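Local structure of polyprenyl synthetase (Nonlabens dokdonensis, 6KD7) at residues A[98-101]-A[102-106]; A[179-183]-A[184-188]. The protein probably condenses allylic and homoallylic isoprenoid diphosphates into longer prenyl chains, as a magnesium-dependent trans-prenyltransferase of the FPP/GGPP synthase family. One frame throughout, in Å; residues are numbered along the deposited sequence.

Interaction 1 of 2, residues A[98-101]-A[102-106]; sequences WDVN and TGILT
The indole of W98 is met obliquely by the T102 methyl, CG2 standing 3.8 Å from ring atom CG and 3.6 Å from W98 CB; Y33 of helix 25-35 makes an edge-to-face contact with the same ring. The carboxylate of D99 is the second flat group, and it supplies the N-cap of helix 100-116. Its OD1 takes two bonds from a single residue. T102 N approaches nearly end-on to the C-O bond at 2.8 Å from D99 OD1 (N-H...O 151°), whereas T102 OG1 donates to D99 OD1 from above the carboxylate plane, also at 2.8 Å. The cap depends on D99: with chi1 at 55°, CG sits close to both the backbone N and C, which folds the acid back over the first helical turn. A valine in place of T102 would probably leave D99 OD1 with the amide alone and the carboxylate less firmly fixed in its rotation. Across the first turn, V100 CG1 touches I104 CD1 at 3.9 Å, and both side chains pack on I81 of helix 58-82. The N101 amide instead reaches across a subunit interface, its ND2 bonding M82 O of the second subunit. Beneath the cap the regular helical bonds begin with G103 N to D99 O, then I104 N to V100 O at 2.9 Å, and L105 N to N101 O at 3.0 Å with an N-H...O angle of 167°.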
ATOM      1  N   TRP A  98      -1.508 -19.413  -8.579  1.00 26.98           N
ATOM      2  CA  TRP A  98      -0.032 -19.411  -8.510  1.00 28.50           C
ATOM      3  C   TRP A  98       0.390 -17.963  -8.288  1.00 29.48           C
ATOM      4  O   TRP A  98       0.246 -17.482  -7.179  1.00 30.57           O
ATOM      5  CB  TRP A  98       0.567 -19.995  -9.792  1.00 28.76           C
ATOM      6  CG  TRP A  98       0.534 -21.491  -9.834  1.00 28.07           C
ATOM      7  CD1 TRP A  98       1.462 -22.345  -9.326  1.00 28.04           C
ATOM      8  CD2 TRP A  98      -0.493 -22.315 -10.404  1.00 26.07           C
ATOM      9  NE1 TRP A  98       1.088 -23.637  -9.543  1.00 27.82           N
ATOM     10  CE2 TRP A  98      -0.108 -23.652 -10.195  1.00 24.82           C
ATOM     11  CE3 TRP A  98      -1.699 -22.058 -11.060  1.00 24.76           C
ATOM     12  CZ2 TRP A  98      -0.881 -24.720 -10.629  1.00 25.38           C
ATOM     13  CZ3 TRP A  98      -2.464 -23.117 -11.479  1.00 24.26           C
ATOM     14  CH2 TRP A  98      -2.056 -24.428 -11.272  1.00 24.15           C
ATOM     15  N   ASP A  99       0.843 -17.306  -9.346  1.00 24.60           N
ATOM     16  CA  ASP A  99       1.277 -15.892  -9.282  1.00 25.69           C
ATOM     17  C   ASP A  99       1.301 -15.312 -10.699  1.00 25.60           C
ATOM     18  O   ASP A  99       1.150 -16.061 -11.650  1.00 21.50           O
ATOM     19  CB  ASP A  99       2.591 -15.731  -8.521  1.00 26.31           C
ATOM     20  CG  ASP A  99       3.706 -16.583  -9.085  1.00 31.97           C
ATOM     21  OD1 ASP A  99       3.895 -16.558 -10.275  1.00 32.13           O
ATOM     22  OD2 ASP A  99       4.348 -17.270  -8.318  1.00 44.69           O
ATOM     23  N   VAL A 100       1.488 -14.005 -10.797  1.00 23.17           N
ATOM     24  CA  VAL A 100       1.491 -13.316 -12.109  1.00 23.29           C
ATOM     25  C   VAL A 100       2.624 -13.849 -12.989  1.00 25.50           C
ATOM     26  O   VAL A 100       2.358 -14.147 -14.124  1.00 23.81           O
ATOM     27  CB  VAL A 100       1.597 -11.799 -11.901  1.00 23.20           C
ATOM     28  CG1 VAL A 100       1.947 -11.070 -13.180  1.00 23.15           C
ATOM     29  CG2 VAL A 100       0.342 -11.235 -11.274  1.00 23.50           C
ATOM     30  N   ASN A 101       3.807 -14.040 -12.424  1.00 23.13           N
ATOM     31  CA  ASN A 101       5.001 -14.471 -13.182  1.00 26.47           C
ATOM     32  C   ASN A 101       4.741 -15.868 -13.769  1.00 28.88           C
ATOM     33  O   ASN A 101       5.148 -16.124 -14.917  1.00 25.80           O
ATOM     34  CB  ASN A 101       6.267 -14.443 -12.328  1.00 24.16           C
ATOM     35  CG  ASN A 101       6.786 -13.034 -12.163  1.00 24.49           C
ATOM     36  OD1 ASN A 101       6.233 -12.075 -12.701  1.00 24.69           O
ATOM     37  ND2 ASN A 101       7.846 -12.904 -11.405  1.00 21.63           N
ATOM     38  N   THR A 102       4.017 -16.720 -13.041  1.00 24.87           N
ATOM     39  CA  THR A 102       3.604 -18.049 -13.517  1.00 23.81           C
ATOM     40  C   THR A 102       2.658 -17.837 -14.683  1.00 22.22           C
ATOM     41  O   THR A 102       2.767 -18.519 -15.680  1.00 24.00           O
ATOM     42  CB  THR A 102       2.995 -18.884 -12.388  1.00 24.21           C
ATOM     43  OG1 THR A 102       4.013 -19.093 -11.402  1.00 25.96           O
ATOM     44  CG2 THR A 102       2.441 -20.190 -12.892  1.00 22.67           C
ATOM     45  N   GLY A 103       1.697 -16.963 -14.533  1.00 21.06           N
ATOM     46  CA  GLY A 103       0.765 -16.710 -15.642  1.00 21.02           C
ATOM     47  C   GLY A 103       1.516 -16.239 -16.886  1.00 21.96           C
ATOM     48  O   GLY A 103       1.134 -16.637 -17.994  1.00 20.75           O
ATOM     49  N   ILE A 104       2.506 -15.362 -16.735  1.00 19.90           N
ATOM     50  CA  ILE A 104       3.207 -14.767 -17.909  1.00 22.02           C
ATOM     51  C   ILE A 104       3.969 -15.910 -18.599  1.00 19.82           C
ATOM     52  O   ILE A 104       3.711 -16.202 -19.750  1.00 21.00           O
ATOM     53  CB  ILE A 104       4.130 -13.611 -17.502  1.00 22.90           C
ATOM     54  CG1 ILE A 104       3.302 -12.400 -17.030  1.00 23.86           C
ATOM     55  CG2 ILE A 104       5.055 -13.268 -18.671  1.00 23.12           C
ATOM     56  CD1 ILE A 104       4.156 -11.306 -16.414  1.00 22.10           C
ATOM     57  N   LEU A 105       4.775 -16.624 -17.855  1.00 21.01           N
ATOM     58  CA  LEU A 105       5.711 -17.627 -18.402  1.00 21.59           C
ATOM     59  C   LEU A 105       4.939 -18.842 -18.911  1.00 24.78           C
ATOM     60  O   LEU A 105       5.263 -19.310 -20.016  1.00 24.29           O
ATOM     61  CB  LEU A 105       6.688 -18.038 -17.307  1.00 21.89           C
ATOM     62  CG  LEU A 105       7.739 -19.036 -17.760  1.00 22.67           C
ATOM     63  CD1 LEU A 105       8.615 -18.397 -18.847  1.00 24.96           C
ATOM     64  CD2 LEU A 105       8.585 -19.455 -16.585  1.00 22.35           C
ATOM     65  N   THR A 106       3.969 -19.363 -18.142  1.00 23.03           N
ATOM     66  CA  THR A 106       3.176 -20.529 -18.597  1.00 21.20           C
ATOM     67  C   THR A 106       2.425 -20.142 -19.862  1.00 20.82           C
ATOM     68  O   THR A 106       2.302 -20.986 -20.768  1.00 21.04           O
ATOM     69  CB  THR A 106       2.263 -21.061 -17.496  1.00 21.71           C
ATOM     70  OG1 THR A 106       3.189 -21.570 -16.540  1.00 22.20           O
ATOM     71  CG2 THR A 106       1.352 -22.149 -17.976  1.00 21.79           C
TER

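Interaction 2 of 2, residues A[179-183]-A[184-188]; sequences MGAII and AGVDE
V186 leans on A181 at the C-terminal end of helix 158-183, their CB atoms 4.3 Å apart, and the turn that brings them together is a Schellman motif. V186 points its CB toward the helix, 3.5 Å from A181 O; with CG1 at chi1 153°, CG2 lies anti to the carbonyl carbon and on the side of the backbone N, which places it 4.0 Å from the same oxygen. This hydrophobic pairing of a residue in the last turn with one just past the helix is a familiar companion of the motif. On the same carbonyl sits A184, whose methyl lies 3.6 Å from A181 O. These three apolar side chains share an outside neighbour: A181, A184 and V186 all pack against Y54 of helix 42-54. I182 and I183 by contrast point their CB atoms away from the loop, I182 meeting helix 123-150 and I183 meeting helix 58-82, so the end of the helix is wedged among three others.

The backbone makes the reversal possible. G185 has a positive phi of 87°, a conformation readily adopted without a side chain, and its amide reaches back to I182. Beyond it the chain extends, and D187 caps the start of helix 188-215 through a bond from E190 N to its OD1. A184 N makes two weak bonds, to G180 O and A181 O, where the regular helical pattern gives way to the turn. Firmer closure comes from V186 N, which donates to A181 O at 3.1 Å with an N-H...O angle of 157°, while G185 N meets I182 O at 3.1 Å from above the carbonyl plane.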
ATOM      1  N   MET A 179      -8.381 -24.008 -40.781  1.00 24.92           N
ATOM      2  CA  MET A 179      -7.328 -25.025 -40.536  1.00 28.17           C
ATOM      3  C   MET A 179      -7.869 -26.422 -40.892  1.00 32.30           C
ATOM      4  O   MET A 179      -7.043 -27.335 -41.226  1.00 27.77           O
ATOM      5  CB  MET A 179      -6.812 -25.022 -39.081  1.00 28.02           C
ATOM      6  CG  MET A 179      -5.982 -23.741 -38.790  1.00 33.57           C
ATOM      7  SD  MET A 179      -5.594 -23.410 -37.055  1.00 34.71           S
ATOM      8  CE  MET A 179      -4.787 -24.907 -36.564  1.00 40.16           C
ATOM      9  N   GLY A 180      -9.155 -26.668 -40.664  1.00 30.25           N
ATOM     10  CA  GLY A 180      -9.724 -28.005 -40.961  1.00 30.82           C
ATOM     11  C   GLY A 180      -9.762 -28.214 -42.459  1.00 26.47           C
ATOM     12  O   GLY A 180      -9.360 -29.273 -42.916  1.00 28.61           O
ATOM     13  N   ALA A 181     -10.134 -27.163 -43.176  1.00 28.78           N
ATOM     14  CA  ALA A 181     -10.160 -27.090 -44.641  1.00 32.03           C
ATOM     15  C   ALA A 181      -8.736 -27.336 -45.187  1.00 38.78           C
ATOM     16  O   ALA A 181      -8.572 -28.142 -46.120  1.00 40.00           O
ATOM     17  CB  ALA A 181     -10.763 -25.777 -45.057  1.00 31.78           C
ATOM     18  N   ILE A 182      -7.710 -26.751 -44.575  1.00 37.96           N
ATOM     19  CA  ILE A 182      -6.308 -26.954 -45.015  1.00 31.99           C
ATOM     20  C   ILE A 182      -5.980 -28.429 -44.840  1.00 31.54           C
ATOM     21  O   ILE A 182      -5.325 -28.995 -45.690  1.00 31.32           O
ATOM     22  CB  ILE A 182      -5.323 -26.089 -44.205  1.00 31.57           C
ATOM     23  CG1 ILE A 182      -5.428 -24.618 -44.596  1.00 31.82           C
ATOM     24  CG2 ILE A 182      -3.897 -26.617 -44.313  1.00 31.59           C
ATOM     25  CD1 ILE A 182      -4.764 -23.724 -43.575  1.00 32.96           C
ATOM     26  N   ILE A 183      -6.379 -29.020 -43.730  1.00 27.23           N
ATOM     27  CA  ILE A 183      -6.035 -30.448 -43.498  1.00 31.96           C
ATOM     28  C   ILE A 183      -6.733 -31.360 -44.519  1.00 37.43           C
ATOM     29  O   ILE A 183      -6.214 -32.439 -44.774  1.00 33.92           O
ATOM     30  CB  ILE A 183      -6.267 -30.807 -42.025  1.00 31.18           C
ATOM     31  CG1 ILE A 183      -5.234 -30.072 -41.167  1.00 34.60           C
ATOM     32  CG2 ILE A 183      -6.211 -32.304 -41.817  1.00 30.60           C
ATOM     33  CD1 ILE A 183      -5.596 -29.941 -39.726  1.00 35.83           C
ATOM     34  N   ALA A 184      -7.882 -30.943 -45.042  1.00 34.02           N
ATOM     35  CA  ALA A 184      -8.668 -31.739 -46.016  1.00 39.00           C
ATOM     36  C   ALA A 184      -8.115 -31.514 -47.428  1.00 37.88           C
ATOM     37  O   ALA A 184      -8.687 -32.074 -48.364  1.00 42.87           O
ATOM     38  CB  ALA A 184     -10.136 -31.339 -45.960  1.00 35.31           C
ATOM     39  N   GLY A 185      -7.182 -30.586 -47.599  1.00 36.90           N
ATOM     40  CA  GLY A 185      -6.490 -30.336 -48.875  1.00 31.31           C
ATOM     41  C   GLY A 185      -7.270 -29.368 -49.726  1.00 34.61           C
ATOM     42  O   GLY A 185      -6.995 -29.216 -50.918  1.00 33.81           O
ATOM     43  N   VAL A 186      -8.225 -28.670 -49.164  1.00 32.87           N
ATOM     44  CA  VAL A 186      -9.047 -27.734 -49.980  1.00 31.70           C
ATOM     45  C   VAL A 186      -8.165 -26.583 -50.467  1.00 33.96           C
ATOM     46  O   VAL A 186      -7.167 -26.300 -49.822  1.00 35.23           O
ATOM     47  CB  VAL A 186     -10.219 -27.305 -49.083  1.00 37.47           C
ATOM     48  CG1 VAL A 186     -10.797 -25.953 -49.401  1.00 44.31           C
ATOM     49  CG2 VAL A 186     -11.281 -28.376 -49.098  1.00 37.32           C
ATOM     50  N   ASP A 187      -8.578 -25.915 -51.541  1.00 33.48           N
ATOM     51  CA  ASP A 187      -7.830 -24.787 -52.161  1.00 36.62           C
ATOM     52  C   ASP A 187      -8.051 -23.468 -51.409  1.00 39.39           C
ATOM     53  O   ASP A 187      -8.962 -23.391 -50.627  1.00 35.28           O
ATOM     54  CB  ASP A 187      -8.036 -24.720 -53.675  1.00 38.64           C
ATOM     55  CG  ASP A 187      -9.367 -24.169 -54.149  1.00 47.41           C
ATOM     56  OD1 ASP A 187     -10.164 -23.750 -53.330  1.00 48.39           O
ATOM     57  OD2 ASP A 187      -9.575 -24.160 -55.353  1.00 56.96           O
ATOM     58  N   GLU A 188      -7.256 -22.446 -51.715  1.00 42.34           N
ATOM     59  CA  GLU A 188      -7.323 -21.152 -50.999  1.00 40.34           C
ATOM     60  C   GLU A 188      -8.694 -20.507 -51.130  1.00 45.56           C
ATOM     61  O   GLU A 188      -9.158 -19.991 -50.140  1.00 39.42           O
ATOM     62  CB  GLU A 188      -6.354 -20.144 -51.598  1.00 41.01           C
ATOM     63  CG  GLU A 188      -4.914 -20.528 -51.411  1.00 50.11           C
ATOM     64  CD  GLU A 188      -3.973 -19.369 -51.165  1.00 58.32           C
ATOM     65  OE1 GLU A 188      -2.866 -19.633 -50.697  1.00 53.91           O
ATOM     66  OE2 GLU A 188      -4.361 -18.222 -51.424  1.00 53.53           O
TER

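How the interactions relate
Followed from the N terminus, the chain reaches interaction 1 first: after the short helix 94-97 it turns and opens helix 100-116. Helix 123-150 comes next, then helix 158-183, whose far end is closed by interaction 2 before helix 188-215 begins. The two contacts are in series, neither nested nor crossed, and each closes just a local turn. Their centres lie 35 Å apart, with nearest atoms about 18 Å apart. Helix 58-82 is a common neighbour, touched by V100, I104 and T106 in one and by M179 and I183 in the other. Interaction 1 also borders the second subunit, whereas interaction 2 joins helices within one chain of this predominantly helical prenyl synthase fold.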